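Local atomic coordinates of sensor protein (Pseudomonas syringae pv. tomato, PDB entry 2R8R), a protein that is the N-terminal P-loop-NTPase-like domain of a protein that probably acts as an ATP-dependent sensor histidine kinase in two-component signalling. Residues A[131-136]-A[142-147]; A[159-164]-A[202-207]; A[167-172]-A[195-200]. All blocks are in the same frame, centred on the assembly; numbering follows the deposited sequence.

Interaction 1: residues A[131-136]-A[142-147]; sequences SLNDQV and VQVRET. With SO4 (sulfate ion), chain E.
The flat amide of Asn133 meets the backbone of Val144 edge-on: ND2 donates to Val144 O over 2.9 Å, and that oxygen lies nearly in the amide plane. The bond is fairly straight, 163° at the hydrogen, and the side chain reaches it because CG stands anti to the backbone N (chi1 -165°). Thr147 CG2 lies 3.4 Å from Asn133 ND2. The amide's OD1 accepts from water 1 at 2.6 Å. The same water takes a weak bond from Val144 N, and its link to Gln143 NE2 is short and doubtful; this probably helps to fix the turn of the amide. Asparagine suits this place, offering a donor and an acceptor side by side. Over one face of the Arg145 guanidinium sits Gln143 CG, while a sulfate, probably from the crystallisation liquor, accepts from Gln143 N at 3.2 Å and only weakly from Arg145 NH2. Farther along the helix, Val136 CG1 packs on Val144 CG2 at 3.7 Å; these beta-branched side chains cross at about a right angle, their methyls close to the backbone. The loop after helix 133-140 thus runs back beside it, tied to its first turn by a side-chain-to-backbone bond, a helix-to-loop connection in the P-loop-NTPase-like alpha/beta domain.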
loop_
_atom_site.group_PDB
_atom_site.type_symbol
_atom_site.label_atom_id
_atom_site.label_comp_id
_atom_site.label_asym_id
_atom_site.label_seq_id
_atom_site.Cartn_x
_atom_site.Cartn_y
_atom_site.Cartn_z
ATOM N N SER A 131 -11.930 3.212 11.595
ATOM C CA SER A 131 -11.972 3.698 12.982
ATOM C C SER A 131 -11.251 5.028 13.220
ATOM O O SER A 131 -11.570 5.736 14.172
ATOM C CB SER A 131 -11.351 2.657 13.899
ATOM O OG SER A 131 -9.991 2.443 13.541
ATOM N N LEU A 132 -10.284 5.350 12.354
ATOM C CA LEU A 132 -9.413 6.530 12.475
ATOM C C LEU A 132 -9.777 7.685 11.503
ATOM O O LEU A 132 -9.090 8.709 11.505
ATOM C CB LEU A 132 -7.942 6.089 12.224
ATOM C CG LEU A 132 -7.301 5.112 13.237
ATOM C CD1 LEU A 132 -5.833 4.760 12.902
ATOM C CD2 LEU A 132 -7.402 5.675 14.683
ATOM N N ASN A 133 -10.824 7.530 10.679
ATOM C CA ASN A 133 -11.135 8.517 9.600
ATOM C C ASN A 133 -11.340 9.944 10.140
ATOM O O ASN A 133 -10.734 10.897 9.636
ATOM C CB ASN A 133 -12.384 8.087 8.787
ATOM C CG ASN A 133 -12.538 8.850 7.445
ATOM O OD1 ASN A 133 -13.342 9.804 7.321
ATOM N ND2 ASN A 133 -11.793 8.410 6.430
ATOM N N ASP A 134 -12.202 10.045 11.161
ATOM C CA ASP A 134 -12.534 11.290 11.859
ATOM C C ASP A 134 -11.369 11.868 12.669
ATOM O O ASP A 134 -11.151 13.065 12.660
ATOM C CB ASP A 134 -13.748 11.080 12.768
ATOM C CG ASP A 134 -15.024 10.739 11.981
ATOM O OD1 ASP A 134 -14.965 10.737 10.725
ATOM O OD2 ASP A 134 -16.089 10.474 12.607
ATOM N N GLN A 135 -10.621 11.032 13.374
ATOM C CA GLN A 135 -9.399 11.496 14.037
ATOM C C GLN A 135 -8.435 12.100 13.013
ATOM O O GLN A 135 -7.960 13.213 13.204
ATOM C CB GLN A 135 -8.748 10.360 14.828
ATOM C CG GLN A 135 -7.676 10.817 15.820
ATOM C CD GLN A 135 -7.066 9.643 16.590
ATOM O OE1 GLN A 135 -7.503 8.502 16.438
ATOM N NE2 GLN A 135 -6.059 9.922 17.416
ATOM N N VAL A 136 -8.178 11.394 11.912
ATOM C CA VAL A 136 -7.299 11.924 10.860
ATOM C C VAL A 136 -7.804 13.246 10.251
ATOM O O VAL A 136 -7.019 14.185 10.078
ATOM C CB VAL A 136 -7.020 10.881 9.739
ATOM C CG1 VAL A 136 -6.154 11.496 8.588
ATOM C CG2 VAL A 136 -6.343 9.654 10.313
ATOM N N VAL A 142 -7.783 17.174 6.143
ATOM C CA VAL A 142 -7.953 16.506 4.846
ATOM C C VAL A 142 -8.853 15.273 5.025
ATOM O O VAL A 142 -8.658 14.462 5.947
ATOM C CB VAL A 142 -6.588 16.115 4.161
ATOM C CG1 VAL A 142 -6.814 15.576 2.726
ATOM C CG2 VAL A 142 -5.627 17.292 4.113
ATOM N N GLN A 143 -9.844 15.170 4.136
ATOM C CA GLN A 143 -10.768 14.039 4.030
ATOM C C GLN A 143 -10.073 12.743 3.560
ATOM O O GLN A 143 -9.404 12.736 2.535
ATOM C CB GLN A 143 -11.831 14.408 2.997
ATOM C CG GLN A 143 -12.934 13.409 2.812
ATOM C CD GLN A 143 -14.242 13.870 3.440
ATOM O OE1 GLN A 143 -15.008 14.658 2.840
ATOM N NE2 GLN A 143 -14.507 13.385 4.661
ATOM N N VAL A 144 -10.226 11.640 4.284
ATOM C CA VAL A 144 -9.737 10.355 3.760
ATOM C C VAL A 144 -10.870 9.654 3.030
ATOM O O VAL A 144 -11.799 9.158 3.654
ATOM C CB VAL A 144 -9.126 9.460 4.859
ATOM C CG1 VAL A 144 -8.519 8.156 4.233
ATOM C CG2 VAL A 144 -8.075 10.257 5.637
ATOM N N ARG A 145 -10.779 9.617 1.705
ATOM C CA ARG A 145 -11.828 9.055 0.865
ATOM C C ARG A 145 -11.714 7.543 0.590
ATOM O O ARG A 145 -12.728 6.891 0.386
ATOM C CB ARG A 145 -11.869 9.795 -0.473
ATOM C CG ARG A 145 -12.340 11.220 -0.332
ATOM C CD ARG A 145 -12.058 12.022 -1.577
ATOM N NE ARG A 145 -12.108 13.441 -1.265
ATOM C CZ ARG A 145 -13.219 14.139 -1.097
ATOM N NH1 ARG A 145 -14.405 13.577 -1.217
ATOM N NH2 ARG A 145 -13.135 15.420 -0.806
ATOM N N GLU A 146 -10.494 7.011 0.531
ATOM C CA GLU A 146 -10.293 5.560 0.382
ATOM C C GLU A 146 -10.090 5.000 1.801
ATOM O O GLU A 146 -9.079 5.273 2.445
ATOM C CB GLU A 146 -9.086 5.260 -0.527
ATOM C CG GLU A 146 -9.269 5.622 -2.022
ATOM C CD GLU A 146 -8.079 5.215 -2.884
ATOM O OE1 GLU A 146 -6.930 5.502 -2.435
ATOM O OE2 GLU A 146 -8.259 4.627 -3.998
ATOM N N THR A 147 -11.063 4.254 2.298
ATOM C CA THR A 147 -10.977 3.662 3.623
ATOM C C THR A 147 -10.899 2.120 3.559
ATOM O O THR A 147 -11.193 1.492 2.530
ATOM C CB THR A 147 -12.183 4.024 4.498
ATOM O OG1 THR A 147 -13.363 3.539 3.856
ATOM C CG2 THR A 147 -12.296 5.544 4.756
HETATM S S SO4 E . -10.764 17.390 0.909
HETATM O O1 SO4 E . -10.487 18.396 -0.104
HETATM O O2 SO4 E . -10.104 17.667 2.172
HETATM O O3 SO4 E . -12.209 17.352 1.225
HETATM O O4 SO4 E . -10.236 16.155 0.344
HETATM O O HOH W 1 -12.902 11.726 5.601
#

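Interaction 2: residues A[159-164]-A[202-207]; sequences LVLIDL and EMAMQT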
loop_
_atom_site.group_PDB
_atom_site.type_symbol
_atom_site.label_atom_id
_atom_site.label_comp_id
_atom_site.label_asym_id
_atom_site.label_seq_id
_atom_site.Cartn_x
_atom_site.Cartn_y
_atom_site.Cartn_z
ATOM N N LEU A 159 1.768 -8.487 10.448
ATOM C CA LEU A 159 1.792 -7.058 10.292
ATOM C C LEU A 159 3.167 -6.548 10.678
ATOM O O LEU A 159 3.686 -6.901 11.751
ATOM C CB LEU A 159 0.699 -6.401 11.162
ATOM C CG LEU A 159 0.561 -4.875 10.993
ATOM C CD1 LEU A 159 -0.787 -4.520 10.385
ATOM C CD2 LEU A 159 0.723 -4.183 12.316
ATOM N N VAL A 160 3.774 -5.737 9.822
ATOM C CA VAL A 160 5.034 -5.085 10.174
ATOM C C VAL A 160 4.910 -3.573 10.086
ATOM O O VAL A 160 4.423 -3.039 9.078
ATOM C CB VAL A 160 6.260 -5.662 9.359
ATOM C CG1 VAL A 160 6.059 -5.555 7.908
ATOM C CG2 VAL A 160 7.548 -4.998 9.759
ATOM N N LEU A 161 5.310 -2.887 11.164
ATOM C CA LEU A 161 5.427 -1.411 11.175
ATOM C C LEU A 161 6.718 -0.919 10.545
ATOM O O LEU A 161 7.808 -1.322 10.948
ATOM C CB LEU A 161 5.318 -0.874 12.621
ATOM C CG LEU A 161 5.295 0.647 12.834
ATOM C CD1 LEU A 161 4.110 1.270 12.100
ATOM C CD2 LEU A 161 5.308 0.969 14.385
ATOM N N ILE A 162 6.576 -0.083 9.511
ATOM C CA ILE A 162 7.690 0.576 8.847
ATOM C C ILE A 162 7.647 2.009 9.390
ATOM O O ILE A 162 6.696 2.753 9.167
ATOM C CB ILE A 162 7.583 0.525 7.307
ATOM C CG1 ILE A 162 7.409 -0.934 6.845
ATOM C CG2 ILE A 162 8.757 1.267 6.615
ATOM C CD1 ILE A 162 8.560 -1.811 7.131
ATOM N N ASP A 163 8.676 2.350 10.157
ATOM C CA ASP A 163 8.700 3.567 10.944
ATOM C C ASP A 163 9.763 4.522 10.369
ATOM O O ASP A 163 10.760 4.093 9.803
ATOM C CB ASP A 163 8.986 3.195 12.401
ATOM C CG ASP A 163 9.007 4.373 13.333
ATOM O OD1 ASP A 163 8.107 5.241 13.275
ATOM O OD2 ASP A 163 9.900 4.387 14.192
ATOM N N LEU A 164 9.520 5.809 10.504
ATOM C CA LEU A 164 10.451 6.838 10.096
ATOM C C LEU A 164 10.147 8.085 10.916
ATOM O O LEU A 164 8.995 8.470 11.017
ATOM C CB LEU A 164 10.308 7.101 8.589
ATOM C CG LEU A 164 11.444 7.914 7.957
ATOM C CD1 LEU A 164 12.716 7.036 7.752
ATOM C CD2 LEU A 164 11.011 8.610 6.697
ATOM N N GLU A 202 2.191 8.000 15.890
ATOM C CA GLU A 202 1.620 7.434 17.100
ATOM C C GLU A 202 0.431 6.535 16.787
ATOM O O GLU A 202 0.284 5.486 17.383
ATOM C CB GLU A 202 1.232 8.562 18.044
ATOM C CG GLU A 202 0.427 8.141 19.272
ATOM C CD GLU A 202 0.123 9.323 20.185
ATOM O OE1 GLU A 202 0.783 9.462 21.230
ATOM O OE2 GLU A 202 -0.747 10.148 19.836
HETATM N N MSE A 203 -0.411 6.934 15.846
HETATM C CA MSE A 203 -1.516 6.085 15.396
HETATM C C MSE A 203 -1.037 4.761 14.811
HETATM O O MSE A 203 -1.567 3.710 15.132
HETATM C CB MSE A 203 -2.381 6.812 14.344
HETATM C CG MSE A 203 -3.344 7.815 14.963
HETATM SE SE MSE A 203 -4.471 8.732 13.682
HETATM C CE MSE A 203 -3.893 10.564 13.945
ATOM N N ALA A 204 -0.043 4.825 13.937
ATOM C CA ALA A 204 0.526 3.614 13.335
ATOM C C ALA A 204 1.071 2.699 14.443
ATOM O O ALA A 204 0.857 1.490 14.431
ATOM C CB ALA A 204 1.641 3.992 12.310
HETATM N N MSE A 205 1.779 3.279 15.404
HETATM C CA MSE A 205 2.341 2.480 16.498
HETATM C C MSE A 205 1.262 1.885 17.383
HETATM O O MSE A 205 1.337 0.725 17.746
HETATM C CB MSE A 205 3.315 3.299 17.334
HETATM C CG MSE A 205 4.685 3.337 16.705
HETATM SE SE MSE A 205 5.868 4.428 17.722
HETATM C CE MSE A 205 7.566 4.279 16.699
ATOM N N GLN A 206 0.265 2.689 17.741
ATOM C CA GLN A 206 -0.856 2.204 18.530
ATOM C C GLN A 206 -1.609 1.114 17.765
ATOM O O GLN A 206 -1.980 0.100 18.333
ATOM C CB GLN A 206 -1.788 3.349 18.867
ATOM C CG GLN A 206 -1.268 4.322 19.934
ATOM C CD GLN A 206 -2.176 5.562 20.067
ATOM O OE1 GLN A 206 -2.987 5.864 19.166
ATOM N NE2 GLN A 206 -2.024 6.298 21.177
ATOM N N THR A 207 -1.834 1.325 16.469
ATOM C CA THR A 207 -2.390 0.282 15.600
ATOM C C THR A 207 -1.565 -1.012 15.623
ATOM O O THR A 207 -2.134 -2.081 15.813
ATOM C CB THR A 207 -2.544 0.751 14.141
ATOM O OG1 THR A 207 -3.392 1.908 14.093
ATOM C CG2 THR A 207 -3.164 -0.393 13.229
#
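Leu161 and Met205, the latter present as selenomethionine, bury the most surface here and carry the packing of strand 158-161 against helix 194-209. Leu161 points toward the helix with CG anti to its backbone N (chi1 -175°), and its two methyls divide the work. CD1 rests on Ala204 CB at 3.7 Å, whereas CD2 presses against Met205 CG at 3.4 Å, tighter than an ordinary van der Waals contact. The two side chains cross at about a right angle, and the leucine meets the methionine at CG, near its base. A small residue fits at Ala204 because the helix faces the strand closely there; its methyl also touches residues of a probable P-loop. Beyond CG, Met205 is extended (chi2 177°, chi3 179°), which carries CE on to Asp163, in the loop after the strand. There the methyl lies 3.4 Å from Asp163 OD2 and almost as near OD1, the two side chains crossing at a slant. The polar partner of this carboxylate lies elsewhere: OD1 makes a salt bridge with Arg201, one residue before the helical segment. On the helix, Thr207 OG1 donates to Met203 O at 2.8 Å, from above the carbonyl plane and opposite the face used by Thr207 N, which satisfies the hydroxyl within its own helix. Between the two segments the cohesion is therefore mainly apolar, depending on shape and burial, with one methyl set against a carboxylate whose charge is met by Arg201.

Interaction 3: residues A[167-172]-A[195-200]; sequences RELLER and TNLTAL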
loop_
_atom_site.group_PDB
_atom_site.type_symbol
_atom_site.label_atom_id
_atom_site.label_comp_id
_atom_site.label_asym_id
_atom_site.label_seq_id
_atom_site.Cartn_x
_atom_site.Cartn_y
_atom_site.Cartn_z
ATOM N N ARG A 167 10.550 14.386 11.227
ATOM C CA ARG A 167 11.519 15.368 10.754
ATOM C C ARG A 167 12.243 14.891 9.494
ATOM O O ARG A 167 12.453 15.642 8.521
ATOM C CB ARG A 167 12.529 15.675 11.860
ATOM C CG ARG A 167 13.231 16.995 11.699
ATOM C CD ARG A 167 14.772 16.900 11.888
ATOM N NE ARG A 167 15.355 16.253 10.702
ATOM C CZ ARG A 167 16.024 15.096 10.687
ATOM N NH1 ARG A 167 16.267 14.443 11.799
ATOM N NH2 ARG A 167 16.464 14.588 9.540
ATOM N N GLU A 168 12.607 13.627 9.519
ATOM C CA GLU A 168 13.242 13.002 8.391
ATOM C C GLU A 168 12.301 12.855 7.204
ATOM O O GLU A 168 12.703 13.060 6.071
ATOM C CB GLU A 168 13.779 11.640 8.828
ATOM C CG GLU A 168 14.708 11.087 7.836
ATOM C CD GLU A 168 15.307 9.755 8.244
ATOM O OE1 GLU A 168 15.485 9.484 9.464
ATOM O OE2 GLU A 168 15.612 8.999 7.299
ATOM N N LEU A 169 11.049 12.491 7.452
ATOM C CA LEU A 169 10.031 12.460 6.377
ATOM C C LEU A 169 9.819 13.846 5.703
ATOM O O LEU A 169 9.707 13.933 4.489
ATOM C CB LEU A 169 8.698 11.905 6.907
ATOM C CG LEU A 169 7.597 11.577 5.889
ATOM C CD1 LEU A 169 8.092 10.731 4.734
ATOM C CD2 LEU A 169 6.406 10.902 6.614
ATOM N N LEU A 170 9.791 14.913 6.499
ATOM C CA LEU A 170 9.760 16.300 5.982
ATOM C C LEU A 170 10.986 16.632 5.100
ATOM O O LEU A 170 10.840 17.268 4.068
ATOM C CB LEU A 170 9.639 17.290 7.124
ATOM C CG LEU A 170 8.289 17.268 7.851
ATOM C CD1 LEU A 170 8.314 18.095 9.117
ATOM C CD2 LEU A 170 7.161 17.760 6.881
ATOM N N GLU A 171 12.175 16.135 5.459
ATOM C CA GLU A 171 13.342 16.330 4.602
ATOM C C GLU A 171 13.186 15.618 3.290
ATOM O O GLU A 171 13.618 16.122 2.273
ATOM C CB GLU A 171 14.612 15.774 5.233
ATOM C CG GLU A 171 15.366 16.672 6.087
ATOM C CD GLU A 171 16.548 15.967 6.711
ATOM O OE1 GLU A 171 16.629 14.697 6.619
ATOM O OE2 GLU A 171 17.396 16.666 7.317
ATOM N N ARG A 172 12.677 14.387 3.342
ATOM C CA ARG A 172 12.387 13.596 2.125
ATOM C C ARG A 172 11.401 14.271 1.171
ATOM O O ARG A 172 11.589 14.264 -0.042
ATOM C CB ARG A 172 11.848 12.223 2.486
ATOM C CG ARG A 172 12.848 11.355 3.161
ATOM C CD ARG A 172 12.332 9.945 3.345
ATOM N NE ARG A 172 12.406 9.205 2.092
ATOM C CZ ARG A 172 13.531 8.701 1.585
ATOM N NH1 ARG A 172 14.695 8.882 2.206
ATOM N NH2 ARG A 172 13.513 8.040 0.434
ATOM N N THR A 195 3.625 18.346 13.384
ATOM C CA THR A 195 2.548 18.007 14.305
ATOM C C THR A 195 1.698 16.861 13.773
ATOM O O THR A 195 1.420 15.930 14.510
ATOM C CB THR A 195 1.643 19.244 14.600
ATOM O OG1 THR A 195 2.294 20.091 15.556
ATOM C CG2 THR A 195 0.305 18.811 15.178
ATOM N N ASN A 196 1.243 16.952 12.524
ATOM C CA ASN A 196 0.384 15.918 11.948
ATOM C C ASN A 196 1.082 14.560 11.773
ATOM O O ASN A 196 0.517 13.510 12.093
ATOM C CB ASN A 196 -0.159 16.382 10.588
ATOM C CG ASN A 196 -1.195 17.494 10.705
ATOM O OD1 ASN A 196 -1.707 17.765 11.786
ATOM N ND2 ASN A 196 -1.500 18.147 9.575
ATOM N N LEU A 197 2.323 14.590 11.299
ATOM C CA LEU A 197 3.090 13.371 11.079
ATOM C C LEU A 197 3.461 12.678 12.402
ATOM O O LEU A 197 3.537 11.461 12.459
ATOM C CB LEU A 197 4.337 13.668 10.211
ATOM C CG LEU A 197 4.065 14.086 8.755
ATOM C CD1 LEU A 197 5.354 14.645 8.060
ATOM C CD2 LEU A 197 3.417 12.935 7.923
ATOM N N THR A 198 3.670 13.442 13.458
ATOM C CA THR A 198 3.886 12.908 14.797
ATOM C C THR A 198 2.641 12.183 15.287
ATOM O O THR A 198 2.725 11.067 15.836
ATOM C CB THR A 198 4.237 14.048 15.790
ATOM O OG1 THR A 198 5.524 14.576 15.446
ATOM C CG2 THR A 198 4.248 13.563 17.238
ATOM N N ALA A 199 1.488 12.820 15.067
ATOM C CA ALA A 199 0.197 12.265 15.430
ATOM C C ALA A 199 -0.053 10.947 14.684
ATOM O O ALA A 199 -0.449 9.975 15.273
ATOM C CB ALA A 199 -0.930 13.310 15.126
ATOM N N LEU A 200 0.197 10.919 13.386
ATOM C CA LEU A 200 -0.013 9.722 12.557
ATOM C C LEU A 200 0.959 8.578 12.893
ATOM O O LEU A 200 0.581 7.413 12.863
ATOM C CB LEU A 200 0.099 10.081 11.082
ATOM C CG LEU A 200 -1.049 10.935 10.553
ATOM C CD1 LEU A 200 -0.590 11.709 9.293
ATOM C CD2 LEU A 200 -2.274 10.066 10.277
#
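Leu197 sets its forked end between Leu169 and Leu170, joining helix 194-209 to helix 166-174, two of the helices of this P-loop-NTPase-like alpha/beta domain. Each of its methyls has a main partner: CD2 meets Leu169 CD2 at 3.8 Å, and CD1 meets Leu170 CD2 at the same distance of 3.8 Å. Leu197 and Leu169 cross at about a right angle, whereas Leu170 comes in more aslant, its CG also lying 3.9 Å from Leu197 CD1. The neighbouring leucines reach a common target by different torsions. Leu169, already directed at the facing helix, has CG anti to the backbone N (chi1 -170°); Leu170 starts off to one side and turns its end inward with CG beside its N (chi1 -69°). Leucine suits all three places, since a branched tip on a flexible stem can span the distance between the two segments, whose nearest CA atoms, those of Leu169 and Leu197, are 8.4 Å apart. Farther out, Ala14 of the probable P-loop touches both Leu169 and Leu197, and Pro166 lies against Leu197. On the outer side of helix 166-174, one turn is bridged by a salt bridge, in which Arg167 NH2 stands 2.9 Å from Glu171 OE1.

In the fold
Helix 194-209 connects all three sites: interactions 2 and 3 use successive parts of it, and interaction 1 touches it through Leu132 and Val136, which pack on Thr207, Met203 and Leu200. The centres of interactions 2 and 3 lie about 13 Å apart, while that of interaction 1 is about 17 Å from the former and 18 Å from the latter. Interaction 1 closes first along the chain; interaction 3 is then nested within the loop closed by interaction 2. The last long helix thus packs between helix 133-140, the edge strand 158-161 of the parallel sheet and helix 166-174, uniting the C-terminal elements of the domain near its probable P-loop.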